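Side-chain contact in DNA polymerase III beta subunit (PDB 2AVT), which probably encircles DNA as a ring-shaped dimer and tethers the replicative polymerase to its template for processive synthesis: residues L359-G362 with S367-Q370. Sequence-based numbering, arbitrary orientation.
Sequences LTPG and SFIQ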
ATOM      1  N   LEU A 359      -8.967  14.625 -28.546  1.00 43.29           N
ATOM      2  CA  LEU A 359      -7.811  15.180 -27.869  1.00 41.23           C
ATOM      3  C   LEU A 359      -6.560  14.621 -28.550  1.00 40.50           C
ATOM      4  O   LEU A 359      -6.500  13.440 -28.885  1.00 38.94           O
ATOM      5  CB  LEU A 359      -7.810  14.770 -26.387  1.00 43.40           C
ATOM      6  CG  LEU A 359      -9.109  14.786 -25.567  1.00 43.24           C
ATOM      7  CD1 LEU A 359      -9.767  16.139 -25.680  1.00 46.78           C
ATOM      8  CD2 LEU A 359     -10.057  13.702 -26.058  1.00 42.15           C
ATOM      9  N   THR A 360      -5.571  15.478 -28.770  1.00 40.09           N
ATOM     10  CA  THR A 360      -4.321  15.049 -29.390  1.00 40.05           C
ATOM     11  C   THR A 360      -3.200  15.821 -28.724  1.00 39.62           C
ATOM     12  O   THR A 360      -3.383  16.967 -28.311  1.00 38.42           O
ATOM     13  CB  THR A 360      -4.293  15.323 -30.932  1.00 39.53           C
ATOM     14  OG1 THR A 360      -4.415  16.729 -31.182  1.00 38.23           O
ATOM     15  CG2 THR A 360      -5.426  14.595 -31.626  1.00 37.72           C
ATOM     16  N   PRO A 361      -2.026  15.194 -28.596  1.00 41.64           N
ATOM     17  CA  PRO A 361      -0.864  15.834 -27.969  1.00 42.88           C
ATOM     18  C   PRO A 361      -0.545  17.169 -28.634  1.00 44.34           C
ATOM     19  O   PRO A 361      -0.721  17.321 -29.840  1.00 46.82           O
ATOM     20  CB  PRO A 361       0.240  14.794 -28.152  1.00 43.00           C
ATOM     21  CG  PRO A 361      -0.173  14.074 -29.414  1.00 42.43           C
ATOM     22  CD  PRO A 361      -1.659  13.909 -29.212  1.00 41.69           C
ATOM     23  N   GLY A 362      -0.083  18.135 -27.848  1.00 45.82           N
ATOM     24  CA  GLY A 362       0.229  19.447 -28.392  1.00 46.99           C
ATOM     25  C   GLY A 362       1.500  19.534 -29.219  1.00 48.22           C
ATOM     26  O   GLY A 362       1.576  20.318 -30.167  1.00 49.29           O
ATOM     27  N   SER A 367       0.937  10.246 -33.639  1.00 45.42           N
ATOM     28  CA  SER A 367      -0.387  10.248 -34.239  1.00 43.31           C
ATOM     29  C   SER A 367      -1.231   9.565 -33.162  1.00 41.57           C
ATOM     30  O   SER A 367      -1.631   8.409 -33.294  1.00 40.23           O
ATOM     31  CB  SER A 367      -0.409   9.423 -35.523  1.00 43.74           C
ATOM     32  OG  SER A 367      -1.737   9.284 -36.004  1.00 44.73           O
ATOM     33  N   PHE A 368      -1.462  10.293 -32.078  1.00 39.74           N
ATOM     34  CA  PHE A 368      -2.217   9.792 -30.939  1.00 38.73           C
ATOM     35  C   PHE A 368      -3.512  10.581 -30.801  1.00 36.40           C
ATOM     36  O   PHE A 368      -3.503  11.761 -30.471  1.00 36.89           O
ATOM     37  CB  PHE A 368      -1.350   9.926 -29.680  1.00 38.40           C
ATOM     38  CG  PHE A 368      -2.012   9.462 -28.414  1.00 39.98           C
ATOM     39  CD1 PHE A 368      -2.892   8.392 -28.416  1.00 40.15           C
ATOM     40  CD2 PHE A 368      -1.701  10.066 -27.204  1.00 40.15           C
ATOM     41  CE1 PHE A 368      -3.450   7.931 -27.229  1.00 40.10           C
ATOM     42  CE2 PHE A 368      -2.255   9.613 -26.015  1.00 40.23           C
ATOM     43  CZ  PHE A 368      -3.132   8.541 -26.028  1.00 37.96           C
ATOM     44  N   ILE A 369      -4.624   9.912 -31.064  1.00 34.96           N
ATOM     45  CA  ILE A 369      -5.933  10.536 -30.979  1.00 36.26           C
ATOM     46  C   ILE A 369      -6.818   9.830 -29.957  1.00 35.92           C
ATOM     47  O   ILE A 369      -6.893   8.600 -29.940  1.00 35.15           O
ATOM     48  CB  ILE A 369      -6.656  10.476 -32.330  1.00 37.60           C
ATOM     49  CG1 ILE A 369      -5.895  11.307 -33.371  1.00 39.64           C
ATOM     50  CG2 ILE A 369      -8.090  10.964 -32.164  1.00 39.99           C
ATOM     51  CD1 ILE A 369      -6.411  11.131 -34.795  1.00 40.00           C
ATOM     52  N   GLN A 370      -7.471  10.610 -29.103  1.00 36.23           N
ATOM     53  CA  GLN A 370      -8.386  10.064 -28.106  1.00 36.96           C
ATOM     54  C   GLN A 370      -9.749  10.704 -28.337  1.00 37.30           C
ATOM     55  O   GLN A 370      -9.840  11.884 -28.678  1.00 36.58           O
ATOM     56  CB  GLN A 370      -7.895  10.355 -26.686  1.00 35.55           C
ATOM     57  CG  GLN A 370      -6.579   9.667 -26.336  1.00 34.46           C
ATOM     58  CD  GLN A 370      -6.146   9.944 -24.919  1.00 33.14           C
ATOM     59  OE1 GLN A 370      -6.626   9.312 -23.974  1.00 36.21           O
ATOM     60  NE2 GLN A 370      -5.248  10.902 -24.755  1.00 33.01           N
TER
HETATM   61  O   HOH W   1      -4.639  11.921 -27.414  1.00 33.85           O
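Leu359 and Gln370 form an antiparallel hydrogen-bonded pair. Leu359 N donates to Gln370 O at 2.9 Å, and Gln370 N returns the bond to Leu359 O at 3.0 Å.

Two residues on, Pro361 has no N-H to give to Phe368 O, and toward the turn the ladder stops at the Leu359 pair. Phe368 O instead meets carbon: Thr360 CA makes a C-H...O contact with it at 3.6 Å, and Pro361 CD lies 3.1 Å from it. A water bridges the strands here. The water donates to Leu359 O at 2.8 Å and, by a longer bond, to Phe368 O, and it accepts from Gln370 NE2. The same water sits above one face of the Phe368 ring, offset toward the rim.

The strands are the two arms of a beta hairpin in the C-terminal domain. Strand 345-350 flanks one arm and strand 184-191 of the central domain the other, so the sheet runs across the domain boundary.

The Gln370 chain is extended beyond CG (chi2 -178°) and carries its amide out over the face of the sheet, where NE2 meets the water. Its OE1 is bonded to Ser337 OG, so both ends of the amide are held.

Apolar contacts are few. Thr360 CG2 and Ile369 CG1 lie side by side, 3.8 Å apart. Pro361 CD also touches Phe368 CB, 4.0 Å away, and the two side chains cross obliquely. On the face shared with Gln370, Leu359 CD2 lies against the backbone, 3.2 Å from Gln370 O, with Gln370 CB further off.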